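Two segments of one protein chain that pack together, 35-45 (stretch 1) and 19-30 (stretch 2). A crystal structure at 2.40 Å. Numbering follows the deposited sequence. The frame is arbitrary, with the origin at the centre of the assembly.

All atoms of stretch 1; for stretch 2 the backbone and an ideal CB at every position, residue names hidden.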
ATOM      1  N   PHE A  35       2.874  11.892   4.854  1.00 28.73           N
ATOM      2  CA  PHE A  35       2.762  10.487   5.232  1.00 32.23           C
ATOM      3  C   PHE A  35       2.987   9.583   4.021  1.00 37.56           C
ATOM      4  O   PHE A  35       3.679   8.560   4.113  1.00 40.12           O
ATOM      5  CB  PHE A  35       1.387  10.243   5.864  1.00 32.23           C
ATOM      6  CG  PHE A  35       1.082  11.182   7.011  1.00 42.75           C
ATOM      7  CD1 PHE A  35      -0.211  11.655   7.221  1.00 43.52           C
ATOM      8  CD2 PHE A  35       2.100  11.608   7.867  1.00 41.21           C
ATOM      9  CE1 PHE A  35      -0.492  12.550   8.273  1.00 36.29           C
ATOM     10  CE2 PHE A  35       1.833  12.497   8.917  1.00 47.42           C
ATOM     11  CZ  PHE A  35       0.535  12.970   9.119  1.00 40.72           C
ATOM     12  N   SER A  36       2.403   9.954   2.884  1.00 39.00           N
ATOM     13  CA  SER A  36       2.601   9.182   1.665  1.00 32.62           C
ATOM     14  C   SER A  36       4.071   9.266   1.244  1.00 34.32           C
ATOM     15  O   SER A  36       4.663   8.279   0.799  1.00 35.91           O
ATOM     16  CB  SER A  36       1.710   9.708   0.536  1.00 37.05           C
ATOM     17  OG  SER A  36       0.361   9.287   0.697  1.00 32.68           O
ATOM     18  N   ASN A  37       4.670  10.443   1.405  1.00 33.79           N
ATOM     19  CA  ASN A  37       6.063  10.627   1.021  1.00 30.31           C
ATOM     20  C   ASN A  37       7.026   9.746   1.825  1.00 42.38           C
ATOM     21  O   ASN A  37       7.966   9.171   1.273  1.00 38.97           O
ATOM     22  CB  ASN A  37       6.470  12.090   1.178  1.00 33.68           C
ATOM     23  CG  ASN A  37       7.930  12.318   0.819  1.00 52.21           C
ATOM     24  OD1 ASN A  37       8.344  12.101  -0.325  1.00 39.49           O
ATOM     25  ND2 ASN A  37       8.723  12.738   1.801  1.00 36.90           N
ATOM     26  N   THR A  38       6.791   9.647   3.129  1.00 37.66           N
ATOM     27  CA  THR A  38       7.643   8.835   3.987  1.00 42.05           C
ATOM     28  C   THR A  38       7.704   7.385   3.503  1.00 42.49           C
ATOM     29  O   THR A  38       8.784   6.805   3.403  1.00 43.25           O
ATOM     30  CB  THR A  38       7.140   8.836   5.448  1.00 48.66           C
ATOM     31  OG1 THR A  38       7.081  10.182   5.937  1.00 34.92           O
ATOM     32  CG2 THR A  38       8.082   8.021   6.332  1.00 36.26           C
ATOM     33  N   VAL A  39       6.550   6.796   3.201  1.00 38.28           N
ATOM     34  CA  VAL A  39       6.537   5.411   2.744  1.00 40.05           C
ATOM     35  C   VAL A  39       7.278   5.264   1.409  1.00 43.60           C
ATOM     36  O   VAL A  39       8.069   4.331   1.240  1.00 42.94           O
ATOM     37  CB  VAL A  39       5.084   4.863   2.639  1.00 34.39           C
ATOM     38  CG1 VAL A  39       5.091   3.433   2.138  1.00 24.92           C
ATOM     39  CG2 VAL A  39       4.418   4.900   4.012  1.00 24.92           C
ATOM     40  N   VAL A  40       7.047   6.179   0.471  1.00 39.54           N
ATOM     41  CA  VAL A  40       7.739   6.114  -0.809  1.00 39.65           C
ATOM     42  C   VAL A  40       9.251   6.143  -0.566  1.00 43.44           C
ATOM     43  O   VAL A  40       9.999   5.311  -1.107  1.00 36.82           O
ATOM     44  CB  VAL A  40       7.360   7.303  -1.744  1.00 48.51           C
ATOM     45  CG1 VAL A  40       8.360   7.404  -2.893  1.00 38.27           C
ATOM     46  CG2 VAL A  40       5.949   7.109  -2.310  1.00 33.15           C
ATOM     47  N   GLN A  41       9.705   7.094   0.246  1.00 39.30           N
ATOM     48  CA  GLN A  41      11.137   7.187   0.533  1.00 43.87           C
ATOM     49  C   GLN A  41      11.652   5.902   1.183  1.00 44.62           C
ATOM     50  O   GLN A  41      12.759   5.451   0.885  1.00 46.23           O
ATOM     51  CB  GLN A  41      11.441   8.397   1.423  1.00 43.63           C
ATOM     52  CG  GLN A  41      11.110   9.752   0.784  1.00 42.75           C
ATOM     53  CD  GLN A  41      11.528   9.839  -0.688  1.00 60.45           C
ATOM     54  OE1 GLN A  41      12.692   9.620  -1.035  1.00 66.04           O
ATOM     55  NE2 GLN A  41      10.572  10.168  -1.557  1.00 57.50           N
ATOM     56  N   ILE A  42      10.850   5.311   2.067  1.00 41.34           N
ATOM     57  CA  ILE A  42      11.243   4.060   2.708  1.00 35.35           C
ATOM     58  C   ILE A  42      11.470   3.044   1.588  1.00 38.42           C
ATOM     59  O   ILE A  42      12.522   2.408   1.513  1.00 42.83           O
ATOM     60  CB  ILE A  42      10.126   3.472   3.631  1.00 36.35           C
ATOM     61  CG1 ILE A  42       9.810   4.408   4.786  1.00 29.90           C
ATOM     62  CG2 ILE A  42      10.556   2.138   4.182  1.00 29.16           C
ATOM     63  CD1 ILE A  42      10.977   4.803   5.735  1.00 62.17           C
ATOM     64  N   LEU A  43      10.469   2.900   0.721  1.00 32.42           N
ATOM     65  CA  LEU A  43      10.535   1.941  -0.380  1.00 45.00           C
ATOM     66  C   LEU A  43      11.657   2.214  -1.369  1.00 48.69           C
ATOM     67  O   LEU A  43      12.236   1.280  -1.920  1.00 46.75           O
ATOM     68  CB  LEU A  43       9.193   1.873  -1.122  1.00 44.37           C
ATOM     69  CG  LEU A  43       7.993   1.351  -0.325  1.00 34.10           C
ATOM     70  CD1 LEU A  43       6.776   1.347  -1.212  1.00 24.60           C
ATOM     71  CD2 LEU A  43       8.268  -0.054   0.207  1.00 37.15           C
ATOM     72  N   LYS A  44      11.960   3.484  -1.610  1.00 50.29           N
ATOM     73  CA  LYS A  44      13.048   3.816  -2.523  1.00 57.40           C
ATOM     74  C   LYS A  44      14.395   3.479  -1.867  1.00 57.39           C
ATOM     75  O   LYS A  44      15.322   3.025  -2.536  1.00 56.56           O
ATOM     76  CB  LYS A  44      13.002   5.297  -2.913  1.00 58.14           C
ATOM     77  CG  LYS A  44      11.888   5.654  -3.900  1.00 63.79           C
ATOM     78  CD  LYS A  44      12.048   7.075  -4.443  1.00 67.16           C
ATOM     79  CE  LYS A  44      10.984   7.401  -5.488  1.00 79.96           C
ATOM     80  NZ  LYS A  44      11.178   8.737  -6.124  1.00 71.51           N
ATOM     81  N   ASN A  45      14.484   3.692  -0.556  1.00 53.01           N
ATOM     82  CA  ASN A  45      15.689   3.403   0.210  1.00 52.18           C
ATOM     83  C   ASN A  45      16.067   1.919   0.105  1.00 57.23           C
ATOM     84  O   ASN A  45      17.241   1.570  -0.077  1.00 56.17           O
ATOM     85  CB  ASN A  45      15.456   3.765   1.681  1.00 63.54           C
ATOM     86  CG  ASN A  45      16.613   3.345   2.586  1.00 71.13           C
ATOM     87  OD1 ASN A  45      17.592   4.075   2.739  1.00 73.74           O
ATOM     88  ND2 ASN A  45      16.505   2.159   3.182  1.00 62.28           N
ATOM     89  N   UNK A  19       4.117  -7.547  -6.371  1.00 39.10           N
ATOM     90  CA  UNK A  19       4.619  -7.988  -5.073  1.00 34.26           C
ATOM     91  C   UNK A  19       4.378  -6.921  -4.021  1.00 34.61           C
ATOM     92  O   UNK A  19       3.987  -7.232  -2.894  1.00 38.45           O
ATOM     93  CB  UNK A  19       6.109  -8.325  -5.155  1.00 34.26           C
ATOM     94  N   UNK A  20       4.621  -5.666  -4.390  1.00 29.09           N
ATOM     95  CA  UNK A  20       4.440  -4.544  -3.479  1.00 25.52           C
ATOM     96  C   UNK A  20       3.574  -3.463  -4.134  1.00 35.24           C
ATOM     97  O   UNK A  20       3.947  -2.895  -5.159  1.00 41.47           O
ATOM     98  CB  UNK A  20       5.795  -3.968  -3.063  1.00 25.52           C
ATOM     99  N   UNK A  21       2.420  -3.190  -3.530  1.00 26.38           N
ATOM    100  CA  UNK A  21       1.483  -2.185  -4.035  1.00 26.87           C
ATOM    101  C   UNK A  21       1.201  -1.133  -2.956  1.00 30.72           C
ATOM    102  O   UNK A  21       0.771  -1.451  -1.844  1.00 25.37           O
ATOM    103  CB  UNK A  21       0.180  -2.846  -4.490  1.00 26.87           C
ATOM    104  N   UNK A  22       1.439   0.126  -3.300  1.00 31.28           N
ATOM    105  CA  UNK A  22       1.232   1.228  -2.374  1.00 31.99           C
ATOM    106  C   UNK A  22       0.053   2.115  -2.768  1.00 34.96           C
ATOM    107  O   UNK A  22       0.020   2.656  -3.862  1.00 33.00           O
ATOM    108  CB  UNK A  22       2.505   2.072  -2.284  1.00 31.99           C
ATOM    109  N   UNK A  23      -0.915   2.266  -1.876  1.00 40.04           N
ATOM    110  CA  UNK A  23      -2.038   3.152  -2.157  1.00 36.65           C
ATOM    111  C   UNK A  23      -1.695   4.448  -1.438  1.00 34.09           C
ATOM    112  O   UNK A  23      -1.588   4.472  -0.227  1.00 33.25           O
ATOM    113  CB  UNK A  23      -3.378   2.569  -1.703  1.00 36.65           C
ATOM    114  N   UNK A  24      -1.509   5.519  -2.202  1.00 34.86           N
ATOM    115  CA  UNK A  24      -1.101   6.798  -1.637  1.00 37.36           C
ATOM    116  C   UNK A  24      -1.880   8.013  -2.116  1.00 39.50           C
ATOM    117  O   UNK A  24      -2.778   7.922  -2.958  1.00 44.85           O
ATOM    118  CB  UNK A  24       0.382   7.021  -1.941  1.00 37.36           C
ATOM    119  N   UNK A  25      -1.522   9.160  -1.548  1.00 38.28           N
ATOM    120  CA  UNK A  25      -2.119  10.429  -1.923  1.00 37.05           C
ATOM    121  C   UNK A  25      -1.087  11.023  -2.867  1.00 40.11           C
ATOM    122  O   UNK A  25      -0.006  11.453  -2.446  1.00 37.64           O
ATOM    123  CB  UNK A  25      -2.430  11.330  -0.726  1.00 37.05           C
ATOM    124  N   UNK A  26      -1.404  11.000  -4.157  1.00 37.57           N
ATOM    125  CA  UNK A  26      -0.472  11.519  -5.131  1.00 30.16           C
ATOM    126  C   UNK A  26       0.227  10.401  -5.871  1.00 32.07           C
ATOM    127  O   UNK A  26      -0.289   9.286  -5.973  1.00 30.88           O
ATOM    128  CB  UNK A  26       0.555  12.429  -4.454  1.00 30.16           C
ATOM    129  N   UNK A  27       1.422  10.701  -6.365  1.00 33.09           N
ATOM    130  CA  UNK A  27       2.213   9.757  -7.133  1.00 36.68           C
ATOM    131  C   UNK A  27       3.600   9.682  -6.509  1.00 38.95           C
ATOM    132  O   UNK A  27       3.978  10.554  -5.725  1.00 38.07           O
ATOM    133  CB  UNK A  27       2.288  10.162  -8.607  1.00 36.68           C
ATOM    134  N   UNK A  28       4.370   8.659  -6.862  1.00 42.49           N
ATOM    135  CA  UNK A  28       5.698   8.504  -6.280  1.00 44.35           C
ATOM    136  C   UNK A  28       6.612   9.687  -6.526  1.00 42.28           C
ATOM    137  O   UNK A  28       7.445  10.017  -5.686  1.00 48.50           O
ATOM    138  CB  UNK A  28       6.357   7.238  -6.831  1.00 44.35           C
ATOM    139  N   UNK A  29       6.470  10.324  -7.679  1.00 45.99           N
ATOM    140  CA  UNK A  29       7.308  11.478  -7.994  1.00 48.77           C
ATOM    141  C   UNK A  29       6.703  12.755  -7.427  1.00 45.57           C
ATOM    142  O   UNK A  29       7.409  13.737  -7.225  1.00 52.12           O
ATOM    143  CB  UNK A  29       7.495  11.609  -9.507  1.00 48.77           C
ATOM    144  N   UNK A  30       5.394  12.733  -7.182  1.00 36.00           N
ATOM    145  CA  UNK A  30       4.690  13.899  -6.651  1.00 42.17           C
ATOM    146  C   UNK A  30       3.756  13.559  -5.498  1.00 43.37           C
ATOM    147  O   UNK A  30       2.528  13.570  -5.647  1.00 41.42           O
ATOM    148  CB  UNK A  30       3.891  14.574  -7.768  1.00 42.17           C
TER

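Stretch 1 is helical throughout. Positions 20 to 24 form a strand running nearly antiparallel to it, at 160°, with a closest axial approach of 9.2 Å.

Position 19 lies beyond the reach of the helix, and many side chains would fit. It is Lys-19, bonded elsewhere in the structure.

At position 20 CA-to-CB points toward the helix, but no helix atom lies within 5.5 Å of the ideal CB. The nearest offering is the apolar end of Leu-43. Valine, isoleucine, leucine or methionine would suit. The residue is Val-20; its CG1 reaches Leu-43 CD1 at 4.4 Å.

Positions 21 and 23 point away, so the helix gives no guidance. They are Val-21 and Phe-23.

Position 22 points toward the helix again. Its ideal CB is 4.5 Å from Leu-43 CD1 and 5.3 Å from Val-39 CG1. All the nearby side chains are apolar, so a medium or large aliphatic residue is expected. Leu-22 fills the space. Its CG lies 4.1 Å from Val-39 CG1 and 4.3 Å from Leu-43 CD1, and its CD1 lies 3.9 Å from Val-40 CG2.

Position 24 faces the helix where the backbones come close. Its ideal CB is 3.5 Å from Ser-36 OG, which leaves little room at the base, while Val-40 offers an apolar surface farther along. A slim, flexible apolar chain would suit; leucine is another candidate. Met-24, with chi1 p, brings its CE to 3.7 Å from Val-40 CG2.

Position 25 points sideways, with its ideal CB 3.7 Å from Ser-36 OG. The key feature is its backbone: N donates a hydrogen bond to Ser-36 OG, 2.9 Å long and nearly straight at 171°. Any residue with a free amide could do this. The residue is Lys-25, whose CB lies 3.6 Å from Ser-36 OG.

Position 26 has phi/psi of 104/-154. A CB would be jammed against the preceding carbonyl and lie 2.6 Å from the O of position 30. Glycine is required, and Gly-26 is found.

Position 27 points away and is open to many residues. It is Thr-27.

Position 28 points sideways, its ideal CB 4.4 Å from Val-40 CG1 and 4.8 Å from Lys-44 CE. A long chain with an aliphatic stem fits. Arg-28 lays its CD 4.2 Å from Lys-44 CE.

Position 29 points away, but Lys-44 is a nearby positive charge, favouring an acid. Asp-29 brings OD2 to 4.1 Å from Lys-44 NZ, beyond a salt bridge.

Position 30 is out of reach. It is Phe-30.

Stretch 2 19-30: KVVLFMKGTRDF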
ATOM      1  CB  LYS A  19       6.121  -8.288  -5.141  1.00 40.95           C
ATOM      2  CG  LYS A  19       6.511  -9.418  -6.081  1.00 46.67           C
ATOM      3  CD  LYS A  19       5.973 -10.747  -5.607  1.00 51.64           C
ATOM      4  CE  LYS A  19       6.380 -11.863  -6.547  1.00 45.56           C
ATOM      5  NZ  LYS A  19       5.931 -13.171  -6.011  1.00 55.90           N
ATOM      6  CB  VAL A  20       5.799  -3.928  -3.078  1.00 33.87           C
ATOM      7  CG1 VAL A  20       5.587  -2.792  -2.067  1.00 22.97           C
ATOM      8  CG2 VAL A  20       6.712  -5.012  -2.487  1.00 31.64           C
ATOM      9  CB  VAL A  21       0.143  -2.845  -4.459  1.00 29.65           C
ATOM     10  CG1 VAL A  21      -0.871  -1.784  -4.869  1.00 31.54           C
ATOM     11  CG2 VAL A  21       0.387  -3.820  -5.600  1.00 35.12           C
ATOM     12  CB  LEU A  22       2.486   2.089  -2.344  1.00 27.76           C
ATOM     13  CG  LEU A  22       2.819   3.023  -1.193  1.00 38.83           C
ATOM     14  CD1 LEU A  22       3.311   4.318  -1.799  1.00 29.85           C
ATOM     15  CD2 LEU A  22       1.638   3.241  -0.286  1.00 32.44           C
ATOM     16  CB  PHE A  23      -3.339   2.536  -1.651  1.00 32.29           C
ATOM     17  CG  PHE A  23      -3.741   1.314  -2.417  1.00 39.36           C
ATOM     18  CD1 PHE A  23      -3.539   0.040  -1.886  1.00 33.89           C
ATOM     19  CD2 PHE A  23      -4.270   1.433  -3.702  1.00 31.60           C
ATOM     20  CE1 PHE A  23      -3.853  -1.099  -2.619  1.00 36.64           C
ATOM     21  CE2 PHE A  23      -4.593   0.299  -4.452  1.00 37.37           C
ATOM     22  CZ  PHE A  23      -4.384  -0.973  -3.910  1.00 44.72           C
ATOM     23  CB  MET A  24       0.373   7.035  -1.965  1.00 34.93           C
ATOM     24  CG  MET A  24       0.633   7.134  -3.457  1.00 33.62           C
ATOM     25  SD  MET A  24       2.384   7.248  -3.922  1.00 36.26           S
ATOM     26  CE  MET A  24       2.824   8.838  -3.163  1.00 25.40           C
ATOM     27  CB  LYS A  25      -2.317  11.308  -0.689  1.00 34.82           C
ATOM     28  CG  LYS A  25      -3.377  10.752   0.248  1.00 35.32           C
ATOM     29  CD  LYS A  25      -3.669  11.675   1.397  1.00 39.50           C
ATOM     30  CE  LYS A  25      -4.813  11.130   2.226  1.00 33.84           C
ATOM     31  NZ  LYS A  25      -5.078  11.985   3.425  1.00 36.82           N
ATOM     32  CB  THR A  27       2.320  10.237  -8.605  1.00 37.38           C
ATOM     33  OG1 THR A  27       2.818   9.175  -9.424  1.00 72.64           O
ATOM     34  CG2 THR A  27       3.277  11.411  -8.706  1.00 36.78           C
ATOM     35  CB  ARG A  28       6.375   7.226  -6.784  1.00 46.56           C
ATOM     36  CG  ARG A  28       7.383   7.430  -7.901  1.00 57.80           C
ATOM     37  CD  ARG A  28       8.058   6.116  -8.222  1.00 54.14           C
ATOM     38  NE  ARG A  28       7.062   5.074  -8.440  1.00 57.79           N
ATOM     39  CZ  ARG A  28       7.315   3.773  -8.350  1.00 67.15           C
ATOM     40  NH1 ARG A  28       8.541   3.348  -8.046  1.00 62.29           N
ATOM     41  NH2 ARG A  28       6.337   2.895  -8.549  1.00 48.16           N
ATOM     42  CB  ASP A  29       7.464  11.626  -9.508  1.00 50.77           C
ATOM     43  CG  ASP A  29       8.217  10.476 -10.126  1.00 55.38           C
ATOM     44  OD1 ASP A  29       7.874  10.099 -11.265  1.00 64.98           O
ATOM     45  OD2 ASP A  29       9.156   9.957  -9.480  1.00 60.18           O
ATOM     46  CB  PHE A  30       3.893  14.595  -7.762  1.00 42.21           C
ATOM     47  CG  PHE A  30       4.728  14.990  -8.939  1.00 43.54           C
ATOM     48  CD1 PHE A  30       4.772  14.189 -10.079  1.00 38.42           C
ATOM     49  CD2 PHE A  30       5.544  16.122  -8.876  1.00 39.31           C
ATOM     50  CE1 PHE A  30       5.621  14.503 -11.135  1.00 34.59           C
ATOM     51  CE2 PHE A  30       6.395  16.444  -9.925  1.00 36.42           C
ATOM     52  CZ  PHE A  30       6.437  15.633 -11.057  1.00 35.47           C
TER
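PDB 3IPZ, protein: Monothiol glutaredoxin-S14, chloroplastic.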